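Non-catalytic protein 1 (Piromyces equi, PDB 1WCU) probably binds plant cell-wall polysaccharides as a family 29 carbohydrate-binding module, a beta-rich domain that carries no catalytic activity of its own. Local coordinates at residues A[5-10]-A[50-55]. Numbering follows the deposited sequence.
Sequences TYSVVY and LKNLNS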
ATOM      1  N   THR A   5      12.803  -7.573  -8.429  1.00 19.25           N
ATOM      2  CA  THR A   5      13.434  -6.930  -7.300  1.00 19.03           C
ATOM      3  C   THR A   5      12.304  -6.555  -6.352  1.00 17.81           C
ATOM      4  O   THR A   5      11.280  -6.058  -6.815  1.00 17.36           O
ATOM      5  CB  THR A   5      14.135  -5.659  -7.768  1.00 19.07           C
ATOM      6  OG1 THR A   5      15.089  -5.991  -8.798  1.00 21.24           O
ATOM      7  CG2 THR A   5      14.843  -4.997  -6.618  1.00 20.29           C
ATOM      8  N   TYR A   6      12.504  -6.753  -5.044  1.00 16.98           N
ATOM      9  CA  TYR A   6      11.477  -6.460  -4.039  1.00 16.12           C
ATOM     10  C   TYR A   6      11.859  -5.299  -3.144  1.00 14.48           C
ATOM     11  O   TYR A   6      13.016  -5.183  -2.714  1.00 14.79           O
ATOM     12  CB  TYR A   6      11.220  -7.676  -3.141  1.00 18.08           C
ATOM     13  CG  TYR A   6      10.868  -8.905  -3.904  1.00 20.09           C
ATOM     14  CD1 TYR A   6       9.565  -9.150  -4.296  1.00 20.64           C
ATOM     15  CD2 TYR A   6      11.849  -9.821  -4.263  1.00 22.61           C
ATOM     16  CE1 TYR A   6       9.238 -10.274  -5.013  1.00 22.14           C
ATOM     17  CE2 TYR A   6      11.532 -10.949  -4.975  1.00 22.33           C
ATOM     18  CZ  TYR A   6      10.225 -11.168  -5.355  1.00 23.08           C
ATOM     19  OH  TYR A   6       9.870 -12.297  -6.059  1.00 25.52           O
ATOM     20  N   SER A   7      10.876  -4.452  -2.860  1.00 12.21           N
ATOM     21  CA  SER A   7      10.971  -3.405  -1.836  1.00 12.70           C
ATOM     22  C   SER A   7      10.027  -3.815  -0.710  1.00 11.14           C
ATOM     23  O   SER A   7       8.810  -3.786  -0.899  1.00 11.18           O
ATOM     24  CB  SER A   7      10.503  -2.041  -2.359  1.00 13.60           C
ATOM     25  OG  SER A   7      11.314  -1.534  -3.414  1.00 18.12           O
ATOM     26  N   VAL A   8      10.574  -4.161   0.452  1.00 10.20           N
ATOM     27  CA  VAL A   8       9.764  -4.573   1.604  1.00  9.91           C
ATOM     28  C   VAL A   8       9.518  -3.330   2.458  1.00  9.80           C
ATOM     29  O   VAL A   8      10.419  -2.837   3.135  1.00  9.99           O
ATOM     30  CB  VAL A   8      10.455  -5.693   2.409  1.00 10.09           C
ATOM     31  CG1 VAL A   8       9.609  -6.108   3.607  1.00 10.96           C
ATOM     32  CG2 VAL A   8      10.748  -6.898   1.521  1.00 11.05           C
ATOM     33  N   VAL A   9       8.292  -2.818   2.424  1.00  8.61           N
ATOM     34  CA  VAL A   9       7.967  -1.532   3.054  1.00  8.61           C
ATOM     35  C   VAL A   9       7.693  -1.708   4.553  1.00  8.62           C
ATOM     36  O   VAL A   9       8.126  -0.916   5.392  1.00  8.38           O
ATOM     37  CB  VAL A   9       6.722  -0.914   2.378  1.00  8.59           C
ATOM     38  CG1 VAL A   9       6.310   0.385   3.042  1.00  9.48           C
ATOM     39  CG2 VAL A   9       6.949  -0.715   0.878  1.00  9.54           C
ATOM     40  N   TYR A  10       6.968  -2.776   4.861  1.00  8.05           N
ATOM     41  CA  TYR A  10       6.547  -3.083   6.220  1.00  8.64           C
ATOM     42  C   TYR A  10       6.241  -4.564   6.354  1.00  8.82           C
ATOM     43  O   TYR A  10       5.513  -5.109   5.519  1.00  8.90           O
ATOM     44  CB  TYR A  10       5.308  -2.256   6.602  1.00  7.83           C
ATOM     45  CG  TYR A  10       4.750  -2.615   7.961  1.00  8.47           C
ATOM     46  CD1 TYR A  10       3.717  -3.529   8.094  1.00  7.76           C
ATOM     47  CD2 TYR A  10       5.285  -2.072   9.134  1.00  7.38           C
ATOM     48  CE1 TYR A  10       3.234  -3.904   9.344  1.00  7.44           C
ATOM     49  CE2 TYR A  10       4.809  -2.442  10.373  1.00  7.03           C
ATOM     50  CZ  TYR A  10       3.778  -3.354  10.485  1.00  7.10           C
ATOM     51  OH  TYR A  10       3.302  -3.748  11.714  1.00  7.16           O
ATOM     52  N   LEU A  50       2.516   5.579   1.088  1.00  6.37           N
ATOM     53  CA  LEU A  50       3.818   5.127   1.535  1.00  6.95           C
ATOM     54  C   LEU A  50       4.846   5.443   0.458  1.00  6.52           C
ATOM     55  O   LEU A  50       4.887   4.811  -0.614  1.00  6.25           O
ATOM     56  CB  LEU A  50       3.781   3.638   1.897  1.00  7.50           C
ATOM     57  CG  LEU A  50       2.737   3.313   2.975  1.00  8.13           C
ATOM     58  CD1 LEU A  50       2.680   1.800   3.186  1.00 10.37           C
ATOM     59  CD2 LEU A  50       3.029   4.037   4.302  1.00  9.99           C
ATOM     60  N   LYS A  51       5.643   6.457   0.764  1.00  7.07           N
ATOM     61  CA  LYS A  51       6.659   7.039  -0.122  1.00  7.29           C
ATOM     62  C   LYS A  51       7.987   6.314   0.030  1.00  7.73           C
ATOM     63  O   LYS A  51       8.458   6.088   1.141  1.00  7.45           O
ATOM     64  CB  LYS A  51       6.820   8.538   0.221  1.00  7.47           C
ATOM     65  CG  LYS A  51       8.063   9.230  -0.344  1.00  7.52           C
ATOM     66  CD  LYS A  51       7.976   9.517  -1.851  1.00  8.84           C
ATOM     67  CE  LYS A  51       9.243  10.276  -2.288  1.00 10.10           C
ATOM     68  NZ  LYS A  51       9.217  10.857  -3.662  1.00 12.65           N
ATOM     69  N   ASN A  52       8.560   5.935  -1.111  1.00  8.39           N
ATOM     70  CA  ASN A  52       9.906   5.361  -1.179  1.00  9.11           C
ATOM     71  C   ASN A  52      10.934   6.484  -1.199  1.00  9.39           C
ATOM     72  O   ASN A  52      10.989   7.252  -2.154  1.00  9.96           O
ATOM     73  CB  ASN A  52      10.017   4.497  -2.445  1.00  8.88           C
ATOM     74  CG  ASN A  52      11.198   3.576  -2.432  1.00 11.36           C
ATOM     75  OD1 ASN A  52      12.195   3.820  -1.753  1.00 12.24           O
ATOM     76  ND2 ASN A  52      11.080   2.482  -3.149  1.00 13.07           N
ATOM     77  N   LEU A  53      11.739   6.557  -0.137  1.00 10.05           N
ATOM     78  CA  LEU A  53      12.844   7.513  -0.040  1.00 11.56           C
ATOM     79  C   LEU A  53      14.189   6.894  -0.397  1.00 12.86           C
ATOM     80  O   LEU A  53      15.200   7.599  -0.414  1.00 14.60           O
ATOM     81  CB  LEU A  53      12.901   8.091   1.378  1.00 12.17           C
ATOM     82  CG  LEU A  53      11.641   8.858   1.799  1.00 14.52           C
ATOM     83  CD1 LEU A  53      11.694   9.121   3.308  1.00 16.11           C
ATOM     84  CD2 LEU A  53      11.482  10.140   1.014  1.00 16.22           C
ATOM     85  N   ASN A  54      14.204   5.597  -0.688  1.00 13.11           N
ATOM     86  CA  ASN A  54      15.450   4.908  -1.044  1.00 13.96           C
ATOM     87  C   ASN A  54      15.806   5.180  -2.508  1.00 15.23           C
ATOM     88  O   ASN A  54      16.977   5.413  -2.853  1.00 17.18           O
ATOM     89  CB  ASN A  54      15.326   3.412  -0.787  1.00 14.14           C
ATOM     90  CG  ASN A  54      15.108   3.080   0.678  1.00 14.05           C
ATOM     91  OD1 ASN A  54      14.112   2.429   1.046  1.00 19.06           O
ATOM     92  ND2 ASN A  54      16.012   3.534   1.533  1.00 12.18           N
ATOM     93  N   SER A  55      14.798   5.167  -3.376  1.00 14.23           N
ATOM     94  CA  SER A  55      14.965   5.464  -4.807  1.00 14.18           C
ATOM     95  C   SER A  55      13.907   6.480  -5.197  1.00 13.64           C
ATOM     96  O   SER A  55      12.934   6.658  -4.472  1.00 13.78           O
ATOM     97  CB  SER A  55      14.778   4.208  -5.676  1.00 14.09           C
ATOM     98  OG  SER A  55      14.975   4.640  -7.022  0.50 12.69           O
TER
HETATM   99  O   HOH W   1      13.028   0.544  -3.477  0.50 13.97           O
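Asn52 meets Ser7 through a water: the amide ND2 stands 4.0 Å from Ser7 OG, too far for a direct bond. Followed outward from CB, the Asn52 side chain places CG anti to the backbone N (chi1 -164°), which brings the amide into the space between the two strands. ND2 donates to the water at 2.8 Å, and that water also lies 2.7 Å from Ser7 OG. OD1 turns back to its own backbone and accepts from Asn54 N at 2.9 Å, with the donor tilted 18° from the carbonyl plane, closing an Asx turn where strand 47-52 ends; Ser55 N adds a weak second bond. Strands 6-10 and 47-52 belong to two different antiparallel sheets, packed face to face as a beta-sandwich. Deeper between them, Val9 CG1 meets Leu50 CD1 at 3.9 Å, the side chains crossing at a slant, and both residues rest on Ile134. Opposite Ile134, Val9 and Tyr10 form a classic beta bulge. With an alanine at Asn52, the bridging water is likely to lose its amide donor and Asn54 N the acceptor that closes the turn. Tyr58 and Phe20 pack against both Val9 and Asn52.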